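Local atomic coordinates of purine nucleoside phosphorylase (Schistosoma mansoni, PDB entry 5KO5), a protein that binds cytosine and, as a purine nucleoside phosphorylase, probably catalyses the reversible phosphorolysis of purine nucleosides such as inosine and guanosine. Residues I179-N183 against D184-L188. Numbering follows the deposited sequence.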
ATOM      1  N   ILE A 179     -14.565   1.088 -34.293  1.00 25.03           N
ATOM      2  CA  ILE A 179     -15.935   1.586 -34.240  1.00 26.17           C
ATOM      3  C   ILE A 179     -15.955   3.098 -34.039  1.00 23.22           C
ATOM      4  O   ILE A 179     -16.804   3.800 -34.602  1.00 26.94           O
ATOM      5  CB  ILE A 179     -16.734   0.829 -33.162  1.00 24.55           C
ATOM      6  CG1 ILE A 179     -16.941  -0.625 -33.601  1.00 26.38           C
ATOM      7  CG2 ILE A 179     -18.073   1.511 -32.900  1.00 25.26           C
ATOM      8  CD1 ILE A 179     -17.384  -1.547 -32.488  1.00 26.30           C
ATOM      9  N   ALA A 180     -15.018   3.628 -33.246  1.00 25.09           N
ATOM     10  CA  ALA A 180     -14.932   5.077 -33.092  1.00 23.09           C
ATOM     11  C   ALA A 180     -14.605   5.749 -34.419  1.00 24.66           C
ATOM     12  O   ALA A 180     -15.159   6.806 -34.741  1.00 26.23           O
ATOM     13  CB  ALA A 180     -13.885   5.437 -32.042  1.00 22.17           C
ATOM     14  N   GLN A 181     -13.713   5.142 -35.208  1.00 25.97           N
ATOM     15  CA  GLN A 181     -13.379   5.698 -36.516  1.00 26.35           C
ATOM     16  C   GLN A 181     -14.584   5.669 -37.447  1.00 27.84           C
ATOM     17  O   GLN A 181     -14.826   6.627 -38.194  1.00 31.22           O
ATOM     18  CB  GLN A 181     -12.214   4.921 -37.127  1.00 27.44           C
ATOM     19  CG  GLN A 181     -10.929   4.999 -36.316  1.00 28.72           C
ATOM     20  CD  GLN A 181      -9.898   3.978 -36.755  1.00 32.42           C
ATOM     21  OE1 GLN A 181     -10.228   2.994 -37.424  1.00 31.11           O
ATOM     22  NE2 GLN A 181      -8.644   4.208 -36.388  1.00 33.38           N
ATOM     23  N   GLU A 182     -15.348   4.574 -37.419  1.00 27.54           N
ATOM     24  CA  GLU A 182     -16.510   4.453 -38.295  1.00 29.72           C
ATOM     25  C   GLU A 182     -17.552   5.522 -37.995  1.00 35.21           C
ATOM     26  O   GLU A 182     -18.292   5.940 -38.896  1.00 36.02           O
ATOM     27  CB  GLU A 182     -17.119   3.058 -38.150  1.00 30.83           C
ATOM     28  CG  GLU A 182     -16.231   1.940 -38.682  1.00 32.76           C
ATOM     29  CD  GLU A 182     -16.705   0.563 -38.256  1.00 35.63           C
ATOM     30  OE1 GLU A 182     -17.616   0.483 -37.405  1.00 36.88           O
ATOM     31  OE2 GLU A 182     -16.167  -0.439 -38.770  1.00 36.74           O
ATOM     32  N   ASN A 183     -17.613   5.984 -36.744  1.00 30.25           N
ATOM     33  CA  ASN A 183     -18.573   6.990 -36.314  1.00 26.73           C
ATOM     34  C   ASN A 183     -17.945   8.367 -36.131  1.00 30.30           C
ATOM     35  O   ASN A 183     -18.574   9.251 -35.538  1.00 30.33           O
ATOM     36  CB  ASN A 183     -19.269   6.531 -35.029  1.00 29.81           C
ATOM     37  CG  ASN A 183     -20.147   5.313 -35.251  1.00 40.03           C
ATOM     38  OD1 ASN A 183     -21.302   5.434 -35.661  1.00 44.18           O
ATOM     39  ND2 ASN A 183     -19.600   4.132 -34.995  1.00 34.55           N
ATOM     40  N   ASP A 184     -16.713   8.561 -36.611  1.00 27.27           N
ATOM     41  CA  ASP A 184     -16.073   9.879 -36.653  1.00 26.91           C
ATOM     42  C   ASP A 184     -15.917  10.507 -35.268  1.00 27.00           C
ATOM     43  O   ASP A 184     -15.997  11.728 -35.113  1.00 28.79           O
ATOM     44  CB  ASP A 184     -16.779  10.831 -37.631  1.00 30.06           C
ATOM     45  CG  ASP A 184     -15.972  12.091 -37.916  1.00 47.05           C
ATOM     46  OD1 ASP A 184     -14.730  11.998 -38.027  1.00 49.51           O
ATOM     47  OD2 ASP A 184     -16.580  13.178 -38.012  1.00 52.05           O
ATOM     48  N   PHE A 185     -15.688   9.700 -34.230  1.00 24.78           N
ATOM     49  CA  PHE A 185     -15.291  10.265 -32.945  1.00 21.90           C
ATOM     50  C   PHE A 185     -13.931   9.757 -32.475  1.00 23.50           C
ATOM     51  O   PHE A 185     -13.607   9.860 -31.291  1.00 24.31           O
ATOM     52  CB  PHE A 185     -16.376  10.157 -31.864  1.00 24.43           C
ATOM     53  CG  PHE A 185     -16.663   8.753 -31.383  1.00 23.22           C
ATOM     54  CD1 PHE A 185     -17.614   7.973 -32.013  1.00 24.35           C
ATOM     55  CD2 PHE A 185     -16.037   8.249 -30.254  1.00 23.16           C
ATOM     56  CE1 PHE A 185     -17.902   6.699 -31.557  1.00 24.44           C
ATOM     57  CE2 PHE A 185     -16.321   6.972 -29.793  1.00 20.93           C
ATOM     58  CZ  PHE A 185     -17.260   6.199 -30.450  1.00 21.42           C
ATOM     59  N   GLN A 186     -13.115   9.247 -33.402  1.00 23.73           N
ATOM     60  CA  GLN A 186     -11.792   8.751 -33.051  1.00 23.69           C
ATOM     61  C   GLN A 186     -10.890   9.849 -32.507  1.00 24.74           C
ATOM     62  O   GLN A 186      -9.935   9.545 -31.784  1.00 24.61           O
ATOM     63  CB  GLN A 186     -11.142   8.051 -34.246  1.00 26.15           C
ATOM     64  CG  GLN A 186     -10.664   8.981 -35.348  1.00 29.44           C
ATOM     65  CD  GLN A 186     -11.805   9.601 -36.122  1.00 34.30           C
ATOM     66  OE1 GLN A 186     -12.874   9.008 -36.252  1.00 29.43           O
ATOM     67  NE2 GLN A 186     -11.588  10.807 -36.632  1.00 48.92           N
ATOM     68  N   ASP A 187     -11.175  11.117 -32.824  1.00 25.51           N
ATOM     69  CA  ASP A 187     -10.398  12.215 -32.255  1.00 23.91           C
ATOM     70  C   ASP A 187     -10.531  12.295 -30.739  1.00 27.84           C
ATOM     71  O   ASP A 187      -9.684  12.913 -30.084  1.00 27.25           O
ATOM     72  CB  ASP A 187     -10.809  13.541 -32.902  1.00 27.47           C
ATOM     73  CG  ASP A 187     -12.258  13.908 -32.611  1.00 40.16           C
ATOM     74  OD1 ASP A 187     -13.167  13.227 -33.134  1.00 36.16           O
ATOM     75  OD2 ASP A 187     -12.489  14.887 -31.869  1.00 49.59           O
ATOM     76  N   LEU A 188     -11.564  11.682 -30.166  1.00 24.27           N
ATOM     77  CA  LEU A 188     -11.730  11.644 -28.719  1.00 22.34           C
ATOM     78  C   LEU A 188     -11.008  10.475 -28.065  1.00 21.58           C
ATOM     79  O   LEU A 188     -10.918  10.436 -26.834  1.00 21.42           O
ATOM     80  CB  LEU A 188     -13.217  11.527 -28.368  1.00 22.34           C
ATOM     81  CG  LEU A 188     -14.141  12.624 -28.884  1.00 23.64           C
ATOM     82  CD1 LEU A 188     -15.566  12.334 -28.445  1.00 28.13           C
ATOM     83  CD2 LEU A 188     -13.687  13.988 -28.386  1.00 28.24           C
TER
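With CG set between its own backbone N and carbonyl carbon (chi1 69°), F185 swings its ring back over A180, while N183, whose CG is anti to the carbonyl carbon, carries its amide back along the helix toward I179 O. Both residues belong to a Schellman motif, the turn that closes helix 170-182. D184 is its C-prime residue, and its positive phi turns the chain back on the helix end. F185 N then donates to A180 O at 3.0 Å, the 6→1 bond of the motif, and D184 N gives the 5→2 bond to Q181 O, which it meets from above the carbonyl plane. The ring of F185 takes A180 over one face: A180 CA sits 3.8 Å from the ring centroid and only 18° off the normal, a CH-pi contact, with A180 CB packed against CE2 and CZ. N183 CB lies near the ring plane, at the edge formed by CD1 and CE1. On the fold side, W276 of helix 259-283 meets the F185 ring edge-to-face and also touches I179, so the closed helix end is packed against the C-terminal helix. From here a short 3-10 segment, 186-188, leads to strand 189-196. Q186 crosses Q181 at about a right angle; its CB lies 3.7 Å from Q181 CG, and a bend at chi2 brings OE1 back to within 3.4 Å of Q181 CA. The side chain of N183 adds a bond of its own. Its ND2 donates to I179 O at 2.8 Å, a nearly straight bond (162° at the hydrogen), with the acceptor close to the plane of the N183 amide. That carbonyl oxygen is gripped twice by one residue, N183 N and N183 ND2 reaching I179 O from opposite faces of its plane.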